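Local coordinates for protein epoxyqueuosine reductase (Streptococcus thermophilus, PDB 5D6S) that is an iron-sulfur protein of the QueG family that binds cobalamin and two iron/sulfur clusters, at residues Ser96-Tyr101 and Ser188-Gly193; Lys153-Thr158 and Leu192-Thr197. One frame throughout, in Å; residues are numbered along the deposited sequence.

Interaction 1 (Ser96-Tyr101 and Ser188-Gly193); sequences SIAVAY and SYMYLG
Strand 190-193 lines the cobalamin pocket and pairs antiparallel with strand 96-100; Met190 O and Leu192 O are both hydrogen-bonded to cobalamin. Reciprocal backbone bonds join Ile97 to Gly193 and Val99 to Tyr191, with Val99 N to Tyr191 O at 2.9 Å. Beyond the strand end, Tyr101 N still reaches Tyr189 O at 2.9 Å, just where Tyr189 centres an inverse gamma turn.

These are the two middle strands of a four-stranded antiparallel sheet, and where strand 96-100 ends and strand 190-193 begins three tyrosines form an aromatic cluster. CG of Tyr101 lies between its own N and carbonyl carbon (chi1 62°), and the ring sits between two partners. Over one face Tyr191 lies as an offset stack, centroids 4.3 Å apart and planes at 13°. Over the opposite face stand Tyr189 CA and CB, with CB 4.1 Å from the Tyr101 ring centroid in a CH-pi contact, and the Tyr189 ring directs its edge toward the Tyr101 face in an offset edge-to-face pair.

Ala98, Met190 and Leu192 occupy the sheet face toward helix 163-169; Ala98 CB touches Met190 SD and Leu192 CD2, each at 3.9 Å.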
loop_
_atom_site.group_PDB
_atom_site.type_symbol
_atom_site.label_atom_id
_atom_site.label_comp_id
_atom_site.label_asym_id
_atom_site.label_seq_id
_atom_site.Cartn_x
_atom_site.Cartn_y
_atom_site.Cartn_z
ATOM N N SER A 96 4.494 -13.078 -15.961
ATOM C CA SER A 96 3.906 -12.064 -15.109
ATOM C C SER A 96 2.420 -12.297 -15.007
ATOM O O SER A 96 1.756 -12.366 -16.035
ATOM C CB SER A 96 4.145 -10.667 -15.676
ATOM O OG SER A 96 3.410 -9.703 -14.938
ATOM N N ILE A 97 1.888 -12.363 -13.782
ATOM C CA ILE A 97 0.430 -12.405 -13.585
ATOM C C ILE A 97 -0.135 -11.097 -13.024
ATOM O O ILE A 97 0.588 -10.288 -12.455
ATOM C CB ILE A 97 -0.029 -13.583 -12.710
ATOM C CG1 ILE A 97 0.498 -13.465 -11.297
ATOM C CG2 ILE A 97 0.438 -14.884 -13.326
ATOM C CD1 ILE A 97 -0.255 -14.375 -10.350
ATOM N N ALA A 98 -1.426 -10.891 -13.258
ATOM C CA ALA A 98 -2.148 -9.744 -12.751
ATOM C C ALA A 98 -3.534 -10.196 -12.319
ATOM O O ALA A 98 -4.205 -10.913 -13.057
ATOM C CB ALA A 98 -2.257 -8.669 -13.808
ATOM N N VAL A 99 -3.932 -9.825 -11.103
ATOM C CA VAL A 99 -5.269 -10.130 -10.608
ATOM C C VAL A 99 -5.897 -8.794 -10.305
ATOM O O VAL A 99 -5.325 -7.992 -9.563
ATOM C CB VAL A 99 -5.248 -11.001 -9.343
ATOM C CG1 VAL A 99 -6.658 -11.238 -8.821
ATOM C CG2 VAL A 99 -4.585 -12.336 -9.632
ATOM N N ALA A 100 -7.070 -8.549 -10.874
ATOM C CA ALA A 100 -7.727 -7.272 -10.677
ATOM C C ALA A 100 -8.477 -7.251 -9.349
ATOM O O ALA A 100 -8.895 -8.296 -8.860
ATOM C CB ALA A 100 -8.671 -6.987 -11.830
ATOM N N TYR A 101 -8.642 -6.053 -8.782
ATOM C CA TYR A 101 -9.409 -5.863 -7.537
ATOM C C TYR A 101 -10.299 -4.620 -7.604
ATOM O O TYR A 101 -9.958 -3.628 -8.269
ATOM C CB TYR A 101 -8.479 -5.782 -6.314
ATOM C CG TYR A 101 -7.501 -4.614 -6.310
ATOM C CD1 TYR A 101 -6.257 -4.734 -6.884
ATOM C CD2 TYR A 101 -7.807 -3.422 -5.688
ATOM C CE1 TYR A 101 -5.336 -3.691 -6.849
ATOM C CE2 TYR A 101 -6.897 -2.364 -5.660
ATOM C CZ TYR A 101 -5.657 -2.500 -6.239
ATOM O OH TYR A 101 -4.730 -1.467 -6.242
ATOM N N SER A 188 -5.155 0.485 -13.235
ATOM C CA SER A 188 -4.031 0.156 -12.334
ATOM C C SER A 188 -4.472 -0.720 -11.173
ATOM O O SER A 188 -3.628 -1.294 -10.482
ATOM C CB SER A 188 -3.335 1.402 -11.804
ATOM O OG SER A 188 -4.263 2.430 -11.525
ATOM N N TYR A 189 -5.783 -0.887 -11.001
ATOM C CA TYR A 189 -6.316 -1.708 -9.897
ATOM C C TYR A 189 -6.100 -3.194 -10.112
ATOM O O TYR A 189 -7.044 -3.991 -10.119
ATOM C CB TYR A 189 -7.783 -1.338 -9.558
ATOM C CG TYR A 189 -7.934 0.150 -9.204
ATOM C CD1 TYR A 189 -7.210 0.725 -8.142
ATOM C CD2 TYR A 189 -8.751 0.984 -9.953
ATOM C CE1 TYR A 189 -7.329 2.071 -7.830
ATOM C CE2 TYR A 189 -8.874 2.325 -9.642
ATOM C CZ TYR A 189 -8.160 2.870 -8.582
ATOM O OH TYR A 189 -8.317 4.215 -8.288
ATOM N N MET A 190 -4.813 -3.541 -10.217
ATOM C CA MET A 190 -4.330 -4.934 -10.288
ATOM C C MET A 190 -3.190 -5.240 -9.301
ATOM O O MET A 190 -2.256 -4.433 -9.141
ATOM C CB MET A 190 -3.771 -5.250 -11.680
ATOM C CG MET A 190 -4.661 -4.894 -12.865
ATOM S SD MET A 190 -3.755 -5.072 -14.411
ATOM C CE MET A 190 -2.646 -3.649 -14.388
ATOM N N TYR A 191 -3.278 -6.414 -8.661
ATOM C CA TYR A 191 -2.152 -7.017 -7.939
ATOM C C TYR A 191 -1.244 -7.709 -8.942
ATOM O O TYR A 191 -1.721 -8.288 -9.907
ATOM C CB TYR A 191 -2.630 -8.089 -6.956
ATOM C CG TYR A 191 -3.724 -7.665 -5.983
ATOM C CD1 TYR A 191 -3.625 -6.492 -5.240
ATOM C CD2 TYR A 191 -4.854 -8.469 -5.782
ATOM C CE1 TYR A 191 -4.620 -6.125 -4.339
ATOM C CE2 TYR A 191 -5.839 -8.112 -4.868
ATOM C CZ TYR A 191 -5.722 -6.939 -4.150
ATOM O OH TYR A 191 -6.705 -6.583 -3.247
ATOM N N LEU A 192 0.059 -7.653 -8.720
ATOM C CA LEU A 192 1.032 -8.270 -9.624
ATOM C C LEU A 192 1.817 -9.413 -8.982
ATOM O O LEU A 192 2.050 -9.428 -7.783
ATOM C CB LEU A 192 2.037 -7.236 -10.153
ATOM C CG LEU A 192 1.457 -6.069 -10.958
ATOM C CD1 LEU A 192 2.568 -5.206 -11.558
ATOM C CD2 LEU A 192 0.513 -6.571 -12.038
ATOM N N GLY A 193 2.208 -10.362 -9.821
ATOM C CA GLY A 193 3.078 -11.465 -9.443
ATOM C C GLY A 193 3.956 -11.923 -10.605
ATOM O O GLY A 193 3.768 -11.498 -11.744
#

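Interaction 2 (Lys153-Thr158 and Leu192-Thr197); sequences KGMVDT and LGELIT
Met155 and Glu194 face each other across an antiparallel strand pair, Lys153-Met155 against Leu192-Thr197, at one side of the four-stranded sheet, where 152-155 is an outermost strand of the chain. Their side chains share one face and cross obliquely: chi2 of Glu194 (95°) bends CD out of the extended line, and the carboxylate's OE2 lies 3.5 Å from Met155 CB and 4.0 Å from Met155 SD. Asp163 OD1 brings a second carboxylate close to that oxygen.

The methionine chain runs extended beyond CG, past Glu194 to Ile196, where Met155 CE meets Ile196 CD1 at 4.0 Å. On the same face Ile196 CB rests on Lys153 O at 3.6 Å. Leu195 points to the other face and lays CD1 against Gly154 CA, 4.0 Å away.

Between the two strands, reciprocal backbone hydrogen bonds link Lys153 with Ile196 and Met155 with Glu194; Met155 N to Glu194 O measures 2.9 Å. Past the strand end the chain turns toward cobalamin, to which Asp157 O is hydrogen-bonded, and Val156 CG2 touches Leu192 O at 3.5 Å.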
loop_
_atom_site.group_PDB
_atom_site.type_symbol
_atom_site.label_atom_id
_atom_site.label_comp_id
_atom_site.label_asym_id
_atom_site.label_seq_id
_atom_site.Cartn_x
_atom_site.Cartn_y
_atom_site.Cartn_z
ATOM N N LYS A 153 10.189 -20.428 -9.647
ATOM C CA LYS A 153 10.478 -19.579 -8.508
ATOM C C LYS A 153 9.440 -18.457 -8.510
ATOM O O LYS A 153 9.467 -17.582 -9.365
ATOM C CB LYS A 153 11.908 -19.054 -8.637
ATOM C CG LYS A 153 12.299 -17.948 -7.689
ATOM C CD LYS A 153 12.088 -18.337 -6.244
ATOM C CE LYS A 153 12.818 -17.355 -5.346
ATOM N NZ LYS A 153 12.202 -17.351 -3.999
ATOM N N GLY A 154 8.516 -18.511 -7.558
ATOM C CA GLY A 154 7.409 -17.552 -7.487
ATOM C C GLY A 154 7.722 -16.319 -6.656
ATOM O O GLY A 154 8.359 -16.409 -5.621
ATOM N N MET A 155 7.229 -15.170 -7.100
ATOM C CA MET A 155 7.380 -13.913 -6.371
ATOM C C MET A 155 6.076 -13.114 -6.349
ATOM O O MET A 155 5.363 -13.067 -7.339
ATOM C CB MET A 155 8.479 -13.062 -7.012
ATOM C CG MET A 155 9.852 -13.647 -6.836
ATOM S SD MET A 155 11.054 -12.591 -7.635
ATOM C CE MET A 155 12.577 -13.327 -7.036
ATOM N N VAL A 156 5.783 -12.469 -5.231
ATOM C CA VAL A 156 4.712 -11.471 -5.205
ATOM C C VAL A 156 4.993 -10.432 -4.109
ATOM O O VAL A 156 4.924 -10.739 -2.930
ATOM C CB VAL A 156 3.317 -12.141 -5.107
ATOM C CG1 VAL A 156 3.351 -13.307 -4.149
ATOM C CG2 VAL A 156 2.241 -11.147 -4.732
ATOM N N ASP A 157 5.391 -9.235 -4.545
ATOM C CA ASP A 157 5.737 -8.094 -3.697
ATOM C C ASP A 157 7.046 -8.288 -2.928
ATOM O O ASP A 157 7.920 -7.426 -2.955
ATOM C CB ASP A 157 4.568 -7.730 -2.773
ATOM C CG ASP A 157 4.851 -6.504 -1.902
ATOM O OD1 ASP A 157 5.087 -5.401 -2.430
ATOM O OD2 ASP A 157 4.729 -6.624 -0.672
ATOM N N THR A 158 7.180 -9.419 -2.250
ATOM C CA THR A 158 8.251 -9.621 -1.273
ATOM C C THR A 158 9.480 -10.221 -1.883
ATOM O O THR A 158 10.481 -10.426 -1.213
ATOM C CB THR A 158 7.790 -10.609 -0.194
ATOM O OG1 THR A 158 7.389 -11.839 -0.803
ATOM C CG2 THR A 158 6.614 -10.068 0.591
ATOM N N LEU A 192 0.059 -7.653 -8.720
ATOM C CA LEU A 192 1.032 -8.270 -9.624
ATOM C C LEU A 192 1.817 -9.413 -8.982
ATOM O O LEU A 192 2.050 -9.428 -7.783
ATOM C CB LEU A 192 2.037 -7.236 -10.153
ATOM C CG LEU A 192 1.457 -6.069 -10.958
ATOM C CD1 LEU A 192 2.568 -5.206 -11.558
ATOM C CD2 LEU A 192 0.513 -6.571 -12.038
ATOM N N GLY A 193 2.208 -10.362 -9.821
ATOM C CA GLY A 193 3.078 -11.465 -9.443
ATOM C C GLY A 193 3.956 -11.923 -10.605
ATOM O O GLY A 193 3.768 -11.498 -11.744
ATOM N N GLU A 194 4.910 -12.795 -10.305
ATOM C CA GLU A 194 5.820 -13.373 -11.299
ATOM C C GLU A 194 6.109 -14.823 -10.987
ATOM O O GLU A 194 6.272 -15.198 -9.832
ATOM C CB GLU A 194 7.186 -12.703 -11.298
ATOM C CG GLU A 194 7.174 -11.224 -11.549
ATOM C CD GLU A 194 7.179 -10.440 -10.276
ATOM O OE1 GLU A 194 6.205 -9.686 -10.077
ATOM O OE2 GLU A 194 8.139 -10.601 -9.479
ATOM N N LEU A 195 6.207 -15.620 -12.043
ATOM C CA LEU A 195 6.727 -16.972 -11.950
ATOM C C LEU A 195 7.947 -17.047 -12.858
ATOM O O LEU A 195 7.821 -17.111 -14.088
ATOM C CB LEU A 195 5.659 -17.977 -12.376
ATOM C CG LEU A 195 5.984 -19.440 -12.130
ATOM C CD1 LEU A 195 6.182 -19.730 -10.654
ATOM C CD2 LEU A 195 4.855 -20.298 -12.680
ATOM N N ILE A 196 9.128 -16.978 -12.252
ATOM C CA ILE A 196 10.373 -17.183 -12.987
ATOM C C ILE A 196 10.458 -18.669 -13.296
ATOM O O ILE A 196 10.106 -19.500 -12.460
ATOM C CB ILE A 196 11.615 -16.776 -12.181
ATOM C CG1 ILE A 196 11.539 -15.315 -11.750
ATOM C CG2 ILE A 196 12.875 -16.955 -13.020
ATOM C CD1 ILE A 196 12.584 -14.939 -10.715
ATOM N N THR A 197 10.924 -19.000 -14.497
ATOM C CA THR A 197 10.860 -20.375 -14.992
ATOM C C THR A 197 11.962 -20.726 -16.012
ATOM O O THR A 197 12.576 -19.848 -16.626
ATOM C CB THR A 197 9.443 -20.679 -15.553
ATOM O OG1 THR A 197 9.453 -21.912 -16.270
ATOM C CG2 THR A 197 8.983 -19.611 -16.493
#

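In the fold
After strand 45-50, at one edge of the sheet, the chain lays down strand 93-100, passes through helix 128-144 and forms strand 152-155. It then runs through helix 163-169 and the small hairpin-like pair 174-175 and 181-182 before reaching strand 190-197, on which both contacts end. Interaction 1 closes the longer loop, with 86 residues between its segments, and interaction 2 a loop of 33. Because 153-158 follows 96-101 and 192-197 follows 188-193, the two loops cross rather than nest. Strand 190-197 thereby inserts between strands 93-100 and 152-155: it pairs with 93-100 along its length, the first part being interaction 1, and its later part also pairs with 152-155 in interaction 2; Leu192 and Gly193 belong to both.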